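Local coordinates for protein putative sarcosine dimethylglycine methyltransferase (Galdieria sulphuraria, PDB 2O57) that probably transfers methyl groups from S-adenosylmethionine to sarcosine and dimethylglycine, at residues 91-102 / 120-130. Numbering follows the deposited sequence.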
# COMPACT_ATOMS: atom_id res chain seq x y z
N ALA A 91 20.86 -3.47 -6.41
CA ALA A 91 20.30 -4.37 -7.41
C ALA A 91 20.52 -5.90 -7.21
O ALA A 91 19.90 -6.70 -7.89
CB ALA A 91 20.80 -3.92 -8.79
N GLY A 92 21.45 -6.28 -6.33
CA GLY A 92 21.74 -7.70 -6.04
C GLY A 92 22.23 -8.36 -7.31
O GLY A 92 23.14 -7.85 -7.97
N TYR A 93 21.63 -9.48 -7.66
CA TYR A 93 21.99 -10.22 -8.86
C TYR A 93 21.32 -9.71 -10.12
O TYR A 93 21.57 -10.26 -11.20
CB TYR A 93 21.72 -11.72 -8.71
CG TYR A 93 22.56 -12.35 -7.61
CD1 TYR A 93 23.93 -12.57 -7.80
CD2 TYR A 93 21.99 -12.69 -6.37
CE1 TYR A 93 24.72 -13.13 -6.78
CE2 TYR A 93 22.77 -13.26 -5.33
CZ TYR A 93 24.14 -13.48 -5.56
OH TYR A 93 24.95 -14.04 -4.60
N GLY A 94 20.48 -8.68 -9.98
CA GLY A 94 19.93 -7.99 -11.13
C GLY A 94 18.57 -8.52 -11.53
O GLY A 94 18.09 -8.23 -12.62
N GLY A 95 17.94 -9.30 -10.66
CA GLY A 95 16.67 -9.93 -10.97
C GLY A 95 15.58 -8.93 -11.35
O GLY A 95 14.87 -9.15 -12.36
N ALA A 96 15.42 -7.88 -10.54
CA ALA A 96 14.42 -6.83 -10.79
C ALA A 96 14.72 -6.13 -12.09
O ALA A 96 13.80 -5.78 -12.80
CB ALA A 96 14.42 -5.81 -9.69
N ALA A 97 16.01 -5.86 -12.35
CA ALA A 97 16.39 -5.14 -13.56
C ALA A 97 15.98 -5.96 -14.79
O ALA A 97 15.38 -5.41 -15.72
CB ALA A 97 17.88 -4.85 -13.58
N ARG A 98 16.29 -7.25 -14.78
CA ARG A 98 15.86 -8.12 -15.87
C ARG A 98 14.34 -8.19 -15.99
O ARG A 98 13.82 -8.11 -17.11
CB ARG A 98 16.48 -9.53 -15.78
CG ARG A 98 17.99 -9.49 -16.17
CD ARG A 98 18.66 -10.86 -16.07
NE ARG A 98 18.67 -11.39 -14.69
CZ ARG A 98 19.58 -11.11 -13.75
NH1 ARG A 98 20.58 -10.28 -14.02
NH2 ARG A 98 19.48 -11.70 -12.53
N PHE A 99 13.64 -8.34 -14.86
CA PHE A 99 12.15 -8.29 -14.83
C PHE A 99 11.59 -7.01 -15.49
O PHE A 99 10.71 -7.06 -16.37
CB PHE A 99 11.67 -8.41 -13.38
CG PHE A 99 10.20 -8.13 -13.18
CD1 PHE A 99 9.27 -9.13 -13.40
CD2 PHE A 99 9.76 -6.88 -12.74
CE1 PHE A 99 7.90 -8.89 -13.20
CE2 PHE A 99 8.40 -6.62 -12.52
CZ PHE A 99 7.48 -7.62 -12.74
N LEU A 100 12.10 -5.85 -15.09
CA LEU A 100 11.61 -4.58 -15.65
C LEU A 100 11.93 -4.39 -17.15
O LEU A 100 11.10 -3.87 -17.93
CB LEU A 100 12.14 -3.42 -14.82
CG LEU A 100 11.66 -3.31 -13.36
CD1 LEU A 100 12.40 -2.13 -12.74
CD2 LEU A 100 10.15 -3.08 -13.31
N VAL A 101 13.13 -4.79 -17.54
CA VAL A 101 13.56 -4.68 -18.94
C VAL A 101 12.66 -5.58 -19.82
O VAL A 101 12.10 -5.09 -20.82
CB VAL A 101 15.08 -5.01 -19.12
CG1 VAL A 101 15.45 -5.14 -20.63
CG2 VAL A 101 15.95 -3.95 -18.40
N ARG A 102 12.48 -6.85 -19.45
CA ARG A 102 11.63 -7.76 -20.25
C ARG A 102 10.17 -7.27 -20.29
O ARG A 102 9.49 -7.43 -21.31
CB ARG A 102 11.65 -9.23 -19.74
CG ARG A 102 13.03 -9.94 -19.65
CD ARG A 102 12.85 -11.37 -19.10
NE ARG A 102 14.09 -12.07 -18.72
CZ ARG A 102 14.88 -12.65 -19.62
NH1 ARG A 102 14.54 -12.59 -20.89
NH2 ARG A 102 15.98 -13.29 -19.25
N ARG A 120 28.24 -11.54 -11.28
CA ARG A 120 27.19 -12.52 -11.66
C ARG A 120 26.06 -11.89 -12.42
O ARG A 120 25.56 -12.48 -13.36
CB ARG A 120 26.62 -13.28 -10.45
CG ARG A 120 27.56 -14.25 -9.91
CD ARG A 120 26.93 -15.22 -8.97
NE ARG A 120 28.01 -15.76 -8.18
CZ ARG A 120 27.92 -16.13 -6.91
NH1 ARG A 120 26.77 -16.01 -6.25
NH2 ARG A 120 29.00 -16.59 -6.30
N ASN A 121 25.61 -10.71 -11.94
CA ASN A 121 24.62 -9.87 -12.62
C ASN A 121 24.99 -9.66 -14.12
O ASN A 121 24.19 -9.98 -15.01
CB ASN A 121 24.49 -8.52 -11.87
CG ASN A 121 23.28 -7.71 -12.32
OD1 ASN A 121 22.60 -8.07 -13.30
ND2 ASN A 121 23.03 -6.57 -11.63
N GLU A 122 26.19 -9.16 -14.39
CA GLU A 122 26.65 -8.97 -15.78
C GLU A 122 26.59 -10.30 -16.56
O GLU A 122 26.17 -10.31 -17.71
CB GLU A 122 28.08 -8.40 -15.84
CG GLU A 122 28.22 -6.99 -15.27
CD GLU A 122 29.66 -6.46 -15.30
OE1 GLU A 122 30.59 -7.13 -14.79
OE2 GLU A 122 29.85 -5.36 -15.82
N GLU A 123 27.00 -11.40 -15.93
CA GLU A 123 27.01 -12.72 -16.57
C GLU A 123 25.59 -13.11 -16.99
O GLU A 123 25.37 -13.50 -18.15
CB GLU A 123 27.63 -13.81 -15.66
CG GLU A 123 29.16 -13.71 -15.51
CD GLU A 123 29.79 -14.57 -14.36
OE1 GLU A 123 29.05 -15.22 -13.57
OE2 GLU A 123 31.05 -14.57 -14.24
N TYR A 124 24.65 -12.99 -16.04
CA TYR A 124 23.22 -13.24 -16.32
C TYR A 124 22.67 -12.37 -17.44
O TYR A 124 21.92 -12.86 -18.27
CB TYR A 124 22.32 -13.04 -15.08
CG TYR A 124 22.58 -14.00 -13.96
CD1 TYR A 124 22.68 -15.37 -14.19
CD2 TYR A 124 22.76 -13.53 -12.66
CE1 TYR A 124 22.94 -16.26 -13.16
CE2 TYR A 124 23.01 -14.39 -11.62
CZ TYR A 124 23.10 -15.75 -11.86
OH TYR A 124 23.39 -16.60 -10.83
N ASN A 125 23.03 -11.09 -17.44
CA ASN A 125 22.56 -10.19 -18.50
C ASN A 125 23.11 -10.56 -19.86
O ASN A 125 22.42 -10.46 -20.87
CB ASN A 125 22.90 -8.74 -18.16
CG ASN A 125 22.27 -8.28 -16.82
OD1 ASN A 125 21.23 -8.80 -16.40
ND2 ASN A 125 22.91 -7.32 -16.15
N ASN A 126 24.38 -10.95 -19.89
CA ASN A 126 25.01 -11.44 -21.11
C ASN A 126 24.31 -12.71 -21.62
O ASN A 126 23.94 -12.76 -22.78
CB ASN A 126 26.50 -11.68 -20.88
CG ASN A 126 27.31 -10.38 -20.86
OD1 ASN A 126 26.96 -9.38 -21.52
ND2 ASN A 126 28.43 -10.39 -20.13
N GLN A 127 24.08 -13.70 -20.75
CA GLN A 127 23.36 -14.94 -21.14
C GLN A 127 21.92 -14.63 -21.61
O GLN A 127 21.40 -15.26 -22.54
CB GLN A 127 23.27 -15.92 -19.97
CG GLN A 127 24.53 -16.72 -19.65
CD GLN A 127 24.31 -17.74 -18.51
OE1 GLN A 127 23.19 -18.24 -18.31
NE2 GLN A 127 25.39 -18.03 -17.75
N ALA A 128 21.28 -13.65 -20.95
CA ALA A 128 19.90 -13.27 -21.26
C ALA A 128 19.80 -12.52 -22.59
O ALA A 128 18.72 -12.40 -23.15
CB ALA A 128 19.31 -12.42 -20.13
N GLY A 129 20.93 -12.02 -23.07
CA GLY A 129 20.93 -11.14 -24.23
C GLY A 129 20.38 -9.77 -23.85
O GLY A 129 19.79 -9.10 -24.68
N LEU A 130 20.56 -9.35 -22.59
CA LEU A 130 20.02 -8.06 -22.15
C LEU A 130 21.08 -7.01 -21.83
O LEU A 130 20.79 -5.96 -21.21
CB LEU A 130 19.09 -8.27 -20.93
CG LEU A 130 17.85 -9.18 -21.15
CD1 LEU A 130 17.15 -9.50 -19.80
CD2 LEU A 130 16.85 -8.54 -22.16
O HOH W 1 24.34 -5.77 -9.27
O HOH W 2 16.02 -13.06 -22.81
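The guanidinium group of Arg98 crosses Tyr124 obliquely, one face covered by Tyr124 CB, 3.6 Å from CZ, and the opposite face by the carbonyl O of Gly94. A bend at chi3 (-63°) turns the group back toward the glycine-rich loop, where NH1 and NH2 both close on Tyr93 O, at 3.0 Å from NH1. In the same plane NH1 reaches Asn125 OD1 at 2.9 Å in a nearly straight bond (163°), and adds a weak one to Asn121 OD1. Asparagine suits both helix positions: an amide accepts from the arginine through OD1 and still donates through ND2, weakly from Asn125 to Asn121 OD1. A lysine in place of Arg98 would probably lose this planar grip and leave some of these buried oxygens without a donor. Gly94, the N-cap of helix 95-104, can hardly be anything but glycine, since a CB would be jammed against the preceding carbonyl O and would strike Asn121 OD1; the amide instead packs on its CA, and Asn121 ND2 holds a water that donates to Gly92 O. The Tyr93 ring runs alongside Arg120, nearly parallel to its guanidinium. Past the Schellman turn at Gly129, Leu130 puts CD1 against Arg98 CG (3.7 Å) and over the Arg102 guanidinium, with CD2 on Val101. The contact thus ties the loop after strand 85-89, probably the cofactor-binding loop of this Rossmann-like fold, to helix 115-128, one buried cation shared among three neutral carbonyl oxygens, whose partial negative charges probably offset part of its own.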